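Local coordinates for protein ribonuclease VapC (Klebsiella pneumoniae, PDB 7BY3) that probably acts as the toxin of a toxin-antitoxin pair, a magnesium-dependent ribonuclease of the PIN-domain family, at residues B[82-87]-B[92-97]. Residues are numbered along the deposited sequence; the frame is centred on the assembly and turned at random.
Sequences QEYKLK and IILATA
Leu94, on helix 88-99, reaches across to Leu86 and Tyr84, near the C-terminal end of helix 71-83. Two positions before it, Ile92 faces Ser77 of helix 71-83 and Ile39 of helix 38-50, where a branched apolar side chain suits a buried helix interface. Ile93, also buried, packs on Leu7 of strand 6-8 and on Asp9, a predicted magnesium ligand. Leu94 itself has CG anti to its backbone N (chi1 -178°), which brings CD2 up to Leu86 CD1 at 3.8 Å; the two leucine side chains cross at about a right angle. The same methyl lies obliquely near the Tyr84 ring, 4.4 Å from CD2 of that tyrosine. In this PIN domain a turn joins the two helices, and the second carries Asp90, a predicted magnesium ligand whose side chain is about 4 Å from that of Leu86. Lys85 is the first residue past helix 71-83 to leave helical backbone angles, with positive phi; Lys87 occupies the N-cap position of helix 88-99. Ala95 is small enough to sit against Arg76 and Ser77. Thr96 suits a buried helix because OG1 bonds back to Ile92 O at 2.8 Å, opposite Thr96 N across the carbonyl plane, while compact Ala97 meets Leu7.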
# COMPACT_ATOMS: atom_id res chain seq x y z
N GLN B 82 -16.37 -2.04 3.65
CA GLN B 82 -17.82 -2.20 3.54
C GLN B 82 -18.51 -2.30 4.90
O GLN B 82 -19.58 -1.72 5.09
CB GLN B 82 -18.16 -3.43 2.70
CG GLN B 82 -19.65 -3.57 2.43
CD GLN B 82 -20.19 -2.45 1.56
OE1 GLN B 82 -20.56 -1.38 2.05
NE2 GLN B 82 -20.24 -2.69 0.25
N GLU B 83 -17.91 -3.05 5.82
CA GLU B 83 -18.51 -3.24 7.14
C GLU B 83 -18.70 -1.90 7.85
O GLU B 83 -19.77 -1.62 8.37
CB GLU B 83 -17.65 -4.18 7.99
CG GLU B 83 -18.40 -4.77 9.19
CD GLU B 83 -17.49 -5.45 10.19
OE1 GLU B 83 -16.26 -5.43 9.99
OE2 GLU B 83 -18.01 -6.01 11.18
N TYR B 84 -17.64 -1.10 7.89
CA TYR B 84 -17.67 0.19 8.58
C TYR B 84 -17.86 1.43 7.70
O TYR B 84 -17.82 2.55 8.20
CB TYR B 84 -16.42 0.33 9.43
CG TYR B 84 -16.39 -0.69 10.54
CD1 TYR B 84 -17.40 -0.71 11.49
CD2 TYR B 84 -15.39 -1.64 10.63
CE1 TYR B 84 -17.41 -1.64 12.50
CE2 TYR B 84 -15.38 -2.58 11.64
CZ TYR B 84 -16.39 -2.57 12.58
OH TYR B 84 -16.40 -3.50 13.59
N LYS B 85 -18.05 1.22 6.39
CA LYS B 85 -18.21 2.33 5.45
C LYS B 85 -17.04 3.29 5.54
O LYS B 85 -17.20 4.49 5.72
CB LYS B 85 -19.52 3.08 5.69
CG LYS B 85 -20.74 2.18 5.67
CD LYS B 85 -21.99 2.96 5.33
CE LYS B 85 -23.22 2.17 5.71
NZ LYS B 85 -24.19 2.09 4.60
N LEU B 86 -15.84 2.74 5.38
CA LEU B 86 -14.61 3.48 5.61
C LEU B 86 -13.98 3.91 4.31
O LEU B 86 -14.21 3.32 3.26
CB LEU B 86 -13.61 2.65 6.41
CG LEU B 86 -13.85 2.51 7.91
CD1 LEU B 86 -12.97 1.40 8.43
CD2 LEU B 86 -13.54 3.82 8.61
N LYS B 87 -13.24 5.01 4.36
CA LYS B 87 -12.36 5.39 3.27
C LYS B 87 -11.25 4.34 3.16
O LYS B 87 -10.83 3.80 4.18
CB LYS B 87 -11.78 6.77 3.52
CG LYS B 87 -12.83 7.83 3.77
CD LYS B 87 -12.25 9.25 3.78
CE LYS B 87 -13.17 10.28 4.39
NZ LYS B 87 -13.42 10.13 5.87
N ILE B 92 -7.23 0.39 5.41
CA ILE B 92 -5.93 -0.26 5.35
C ILE B 92 -5.19 -0.12 6.68
O ILE B 92 -4.57 -1.07 7.16
CB ILE B 92 -5.07 0.30 4.20
CG1 ILE B 92 -5.71 -0.04 2.85
CG2 ILE B 92 -3.66 -0.26 4.26
CD1 ILE B 92 -5.08 0.66 1.68
N ILE B 93 -5.26 1.06 7.28
CA ILE B 93 -4.62 1.32 8.56
C ILE B 93 -5.30 0.52 9.67
O ILE B 93 -4.65 0.00 10.57
CB ILE B 93 -4.61 2.82 8.89
CG1 ILE B 93 -3.58 3.54 8.02
CG2 ILE B 93 -4.29 3.06 10.35
CD1 ILE B 93 -3.61 5.04 8.13
N LEU B 94 -6.63 0.40 9.59
CA LEU B 94 -7.38 -0.40 10.55
C LEU B 94 -7.11 -1.89 10.35
O LEU B 94 -7.03 -2.65 11.31
CB LEU B 94 -8.88 -0.10 10.44
CG LEU B 94 -9.79 -0.84 11.43
CD1 LEU B 94 -9.34 -0.59 12.86
CD2 LEU B 94 -11.24 -0.42 11.24
N ALA B 95 -6.98 -2.30 9.09
CA ALA B 95 -6.67 -3.70 8.76
C ALA B 95 -5.30 -4.08 9.27
O ALA B 95 -5.09 -5.20 9.75
CB ALA B 95 -6.76 -3.92 7.26
N THR B 96 -4.36 -3.15 9.16
CA THR B 96 -3.00 -3.36 9.63
C THR B 96 -2.97 -3.57 11.14
O THR B 96 -2.26 -4.44 11.65
CB THR B 96 -2.09 -2.17 9.24
OG1 THR B 96 -2.00 -2.09 7.82
CG2 THR B 96 -0.70 -2.34 9.82
N ALA B 97 -3.76 -2.77 11.86
CA ALA B 97 -3.84 -2.87 13.31
C ALA B 97 -4.43 -4.20 13.75
O ALA B 97 -3.89 -4.87 14.64
CB ALA B 97 -4.66 -1.72 13.87